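Local atomic coordinates of acyl carrier protein (Thermotoga maritima MSB8, PDB entry 6LVU), a protein that probably carries the growing acyl chain in fatty acid biosynthesis, as a thioester on a phosphopantetheine arm. Residues 9-14 / 52-57; 28-33 / 67-72. All blocks are in the same frame, centred on the assembly; numbering follows the deposited sequence.

Contact 1 (9-14 / 52-57). With ZN (zinc ion), chain C.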
# COMPACT_ATOMS: atom_id res chain seq x y z
N SER A 9 9.24 1.65 3.34
CA SER A 9 9.35 1.14 4.71
C SER A 9 8.06 1.37 5.49
O SER A 9 7.59 0.48 6.21
CB SER A 9 10.52 1.78 5.44
OG SER A 9 10.52 1.36 6.79
N LYS A 10 7.50 2.58 5.40
CA LYS A 10 6.27 2.88 6.13
C LYS A 10 5.07 2.15 5.54
O LYS A 10 4.15 1.75 6.27
CB LYS A 10 6.02 4.39 6.14
CG LYS A 10 7.07 5.20 6.95
CD LYS A 10 6.73 6.71 6.85
CE LYS A 10 7.34 7.54 7.96
NZ LYS A 10 8.60 8.19 7.53
N VAL A 11 5.02 2.03 4.21
CA VAL A 11 3.94 1.26 3.60
C VAL A 11 4.00 -0.17 4.08
O VAL A 11 2.97 -0.80 4.34
CB VAL A 11 4.03 1.35 2.06
CG1 VAL A 11 3.28 0.18 1.44
CG2 VAL A 11 3.48 2.70 1.55
N LYS A 12 5.21 -0.69 4.24
CA LYS A 12 5.37 -2.10 4.59
C LYS A 12 4.94 -2.36 6.02
O LYS A 12 4.27 -3.36 6.31
CB LYS A 12 6.82 -2.50 4.34
CG LYS A 12 7.25 -3.79 5.02
CD LYS A 12 8.67 -4.15 4.61
CE LYS A 12 9.66 -3.13 5.16
NZ LYS A 12 11.05 -3.37 4.69
N SER A 13 5.26 -1.43 6.93
CA SER A 13 4.85 -1.58 8.32
C SER A 13 3.33 -1.52 8.45
O SER A 13 2.72 -2.35 9.13
CB SER A 13 5.51 -0.48 9.16
OG SER A 13 6.91 -0.71 9.25
N ILE A 14 2.71 -0.54 7.80
CA ILE A 14 1.26 -0.42 7.88
C ILE A 14 0.59 -1.68 7.34
O ILE A 14 -0.35 -2.20 7.94
CB ILE A 14 0.79 0.84 7.13
CG1 ILE A 14 1.29 2.10 7.85
CG2 ILE A 14 -0.70 0.85 6.98
CD1 ILE A 14 1.15 3.37 7.02
N SER A 52 -3.47 9.40 5.35
CA SER A 52 -3.19 10.11 6.59
C SER A 52 -1.72 9.98 6.98
O SER A 52 -1.19 10.85 7.68
CB SER A 52 -4.09 9.58 7.70
OG SER A 52 -3.50 9.75 8.97
N GLU A 53 -1.05 8.90 6.57
CA GLU A 53 0.35 8.72 6.93
C GLU A 53 1.25 9.74 6.22
O GLU A 53 2.15 10.32 6.83
CB GLU A 53 0.76 7.29 6.60
CG GLU A 53 2.11 6.88 7.11
CD GLU A 53 2.16 6.81 8.63
OE1 GLU A 53 3.26 6.98 9.19
OE2 GLU A 53 1.10 6.58 9.28
N PHE A 54 1.03 9.98 4.93
CA PHE A 54 1.94 10.80 4.14
C PHE A 54 1.34 12.15 3.78
O PHE A 54 2.02 12.96 3.13
CB PHE A 54 2.36 10.08 2.87
CG PHE A 54 3.03 8.77 3.12
CD1 PHE A 54 4.37 8.71 3.44
CD2 PHE A 54 2.32 7.59 3.03
CE1 PHE A 54 4.99 7.50 3.68
CE2 PHE A 54 2.93 6.37 3.26
CZ PHE A 54 4.26 6.33 3.59
N GLY A 55 0.08 12.40 4.13
CA GLY A 55 -0.54 13.67 3.80
C GLY A 55 -0.75 13.84 2.31
O GLY A 55 -0.46 14.92 1.77
N VAL A 56 -1.21 12.79 1.64
CA VAL A 56 -1.57 12.84 0.23
C VAL A 56 -2.97 12.28 0.14
O VAL A 56 -3.50 11.75 1.11
CB VAL A 56 -0.62 12.02 -0.67
CG1 VAL A 56 0.79 12.62 -0.66
CG2 VAL A 56 -0.59 10.58 -0.21
N LYS A 57 -3.56 12.34 -1.04
CA LYS A 57 -4.79 11.59 -1.23
C LYS A 57 -4.87 11.06 -2.64
O LYS A 57 -4.17 11.51 -3.55
CB LYS A 57 -6.05 12.44 -0.89
CG LYS A 57 -6.50 12.30 0.58
CD LYS A 57 -8.01 12.52 0.79
CE LYS A 57 -8.88 11.61 -0.09
NZ LYS A 57 -9.31 10.32 0.58
ZN ZN C . 3.50 6.26 11.14
O HOH W 1 2.37 7.55 12.58

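Contact 2 (28-33 / 67-72)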
# COMPACT_ATOMS: atom_id res chain seq x y z
N GLU A 28 8.16 -5.15 -3.03
CA GLU A 28 7.63 -4.30 -4.10
C GLU A 28 6.73 -5.08 -5.06
O GLU A 28 5.76 -4.52 -5.58
CB GLU A 28 8.76 -3.65 -4.89
CG GLU A 28 9.57 -2.59 -4.15
CD GLU A 28 9.17 -1.18 -4.53
OE1 GLU A 28 8.58 -1.01 -5.62
OE2 GLU A 28 9.50 -0.23 -3.76
N GLU A 29 7.03 -6.36 -5.30
CA GLU A 29 6.33 -7.16 -6.30
C GLU A 29 5.10 -7.88 -5.77
O GLU A 29 4.40 -8.52 -6.56
CB GLU A 29 7.27 -8.22 -6.91
CG GLU A 29 8.34 -7.71 -7.86
CD GLU A 29 9.38 -6.86 -7.18
OE1 GLU A 29 9.86 -7.24 -6.08
OE2 GLU A 29 9.72 -5.79 -7.75
N ALA A 30 4.86 -7.84 -4.46
CA ALA A 30 3.77 -8.59 -3.86
C ALA A 30 2.42 -8.01 -4.27
O ALA A 30 2.19 -6.80 -4.16
CB ALA A 30 3.90 -8.60 -2.34
N LYS A 31 1.53 -8.87 -4.75
CA LYS A 31 0.16 -8.46 -5.04
C LYS A 31 -0.63 -8.49 -3.73
O LYS A 31 -0.50 -9.44 -2.95
CB LYS A 31 -0.43 -9.40 -6.09
CG LYS A 31 0.40 -9.37 -7.38
CD LYS A 31 0.13 -10.53 -8.33
CE LYS A 31 -0.69 -10.14 -9.53
NZ LYS A 31 -2.08 -9.73 -9.17
N LEU A 32 -1.39 -7.42 -3.47
CA LEU A 32 -2.12 -7.35 -2.20
C LEU A 32 -3.00 -8.58 -2.02
O LEU A 32 -2.92 -9.26 -0.99
CB LEU A 32 -2.97 -6.08 -2.12
CG LEU A 32 -2.44 -4.65 -2.03
CD1 LEU A 32 -1.17 -4.54 -1.18
CD2 LEU A 32 -2.23 -4.08 -3.42
N ILE A 33 -3.84 -8.87 -3.00
CA ILE A 33 -4.78 -9.97 -2.88
C ILE A 33 -4.06 -11.30 -3.02
O ILE A 33 -4.03 -12.12 -2.09
CB ILE A 33 -5.91 -9.82 -3.91
CG1 ILE A 33 -6.56 -8.44 -3.73
CG2 ILE A 33 -6.93 -10.97 -3.76
CD1 ILE A 33 -7.94 -8.30 -4.35
N SER A 67 -2.36 -2.81 -7.83
CA SER A 67 -2.30 -4.26 -7.76
C SER A 67 -1.24 -4.76 -6.80
O SER A 67 -1.48 -5.74 -6.09
CB SER A 67 -2.04 -4.82 -9.16
OG SER A 67 -1.95 -6.23 -9.14
N THR A 68 -0.09 -4.10 -6.71
CA THR A 68 1.03 -4.55 -5.90
C THR A 68 1.40 -3.50 -4.85
O THR A 68 0.92 -2.36 -4.87
CB THR A 68 2.27 -4.83 -6.75
OG1 THR A 68 2.72 -3.59 -7.31
CG2 THR A 68 1.96 -5.80 -7.84
N VAL A 69 2.28 -3.91 -3.94
CA VAL A 69 2.84 -2.99 -2.97
C VAL A 69 3.58 -1.86 -3.67
O VAL A 69 3.44 -0.69 -3.30
CB VAL A 69 3.76 -3.74 -1.99
CG1 VAL A 69 4.53 -2.76 -1.11
CG2 VAL A 69 2.95 -4.68 -1.14
N GLY A 70 4.35 -2.19 -4.71
CA GLY A 70 5.08 -1.18 -5.46
C GLY A 70 4.17 -0.14 -6.08
O GLY A 70 4.55 1.03 -6.20
N ASP A 71 2.96 -0.54 -6.48
CA ASP A 71 1.99 0.41 -7.03
C ASP A 71 1.64 1.48 -6.01
O ASP A 71 1.54 2.66 -6.34
CB ASP A 71 0.71 -0.32 -7.45
CG ASP A 71 0.86 -1.05 -8.76
OD1 ASP A 71 1.81 -0.72 -9.51
OD2 ASP A 71 0.03 -1.94 -9.04
N ILE A 72 1.38 1.06 -4.76
CA ILE A 72 1.08 1.99 -3.68
C ILE A 72 2.23 2.96 -3.47
O ILE A 72 2.04 4.18 -3.41
CB ILE A 72 0.76 1.23 -2.38
CG1 ILE A 72 -0.57 0.51 -2.48
CG2 ILE A 72 0.79 2.16 -1.18
CD1 ILE A 72 -0.61 -0.74 -1.65

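Contact 1 (9-14 / 52-57)
The F54 ring meets K10 and V11 obliquely. K10 CB lies 3.7 Å from F54 CZ, and K10 CD lies 3.7 Å from F54 CE1. The aliphatic part of the lysine crosses the CE1-CZ part of the ring obliquely. V11 CG2 comes to F54 CE2 at 4.1 Å, and these two side chains cross at about a right angle. Over one face of the ring sits E53 CG, 4.0 Å above the plane and displaced toward the rim. The other flat group is the E53 carboxylate. Its OE1 binds a zinc ion at 2.1 Å, and water 1 is a further ligand. With CG anti to the backbone N (chi1 -170°), E53 sets that carbon both over the F54 ring and against I14 CD1, 3.6 Å away. I14 slides past this side chain in the opposite direction. The contact joins helix 4-19 to the C-terminal end of helix 42-54 in the helical bundle of an acyl carrier protein. G55, with positive phi, takes the chain out of that helix. V11 and F54 also both touch I76 of helix 69-79. K10 NZ forms a salt bridge with E6 and is 5.7 Å from E53 OE1. K10 NZ and E53 OE1 are not in contact, so what joins the two segments directly is carbon packing, while the zinc probably draws off some of the E53 charge.

Contact 2 (28-33 / 67-72)
T68 turns OG1 into the crowded position between its backbone N and carbonyl carbon (chi1 66°), and CG2, anti to the carbonyl carbon, lies 3.9 Å from K31 CG. T68 is the N-cap of helix 69-79 and forms a capping box with D71. T68 OG1 accepts from D71 N at 3.2 Å. In return D71 OD2 accepts from T68 N, which meets it from above the carboxylate plane, and also from S67 N at its anti lone pair. An alanine at T68 would probably leave D71 N with little more than its weak bond to T68 O and open a gap beside K31 CG. The loop 28-33 bonds to the first turn of the helix. V69 N gives a bond to A30 O at 2.9 Å. G70 N bonds to E28 O, and the lack of a side chain on G70 leaves room for that carbonyl. K31 and T68 form a single beta bridge, flanked by the V69 N to A30 O bond and by L32 N to S67 O at 3.1 Å. Outside the two segments, the E28 carboxylate pairs with R4. Deeper in, L32 CD1 meets V69 CG2 at 4.1 Å and I72 CD1 at 3.9 Å.

The centres of contacts 1 and 2 are about 14 Å apart, on opposite sides of the chain's centre. Their segments alternate along the sequence: 9-14, 28-33, 52-57, 67-72. Contact 1 pairs helix 4-19 with the end of helix 42-54. Contact 2 ties the loop between those helices to the start of helix 69-79. The two meet at V11, where V11 CG2 is 3.9 Å from I72 CG2 and V11 CG1 is 4.1 Å from V69 CG1. Between them they involve all three helices and the long loop of one small carrier domain. That loop leads on to S40, the predicted phosphopantetheine site, unmodified here.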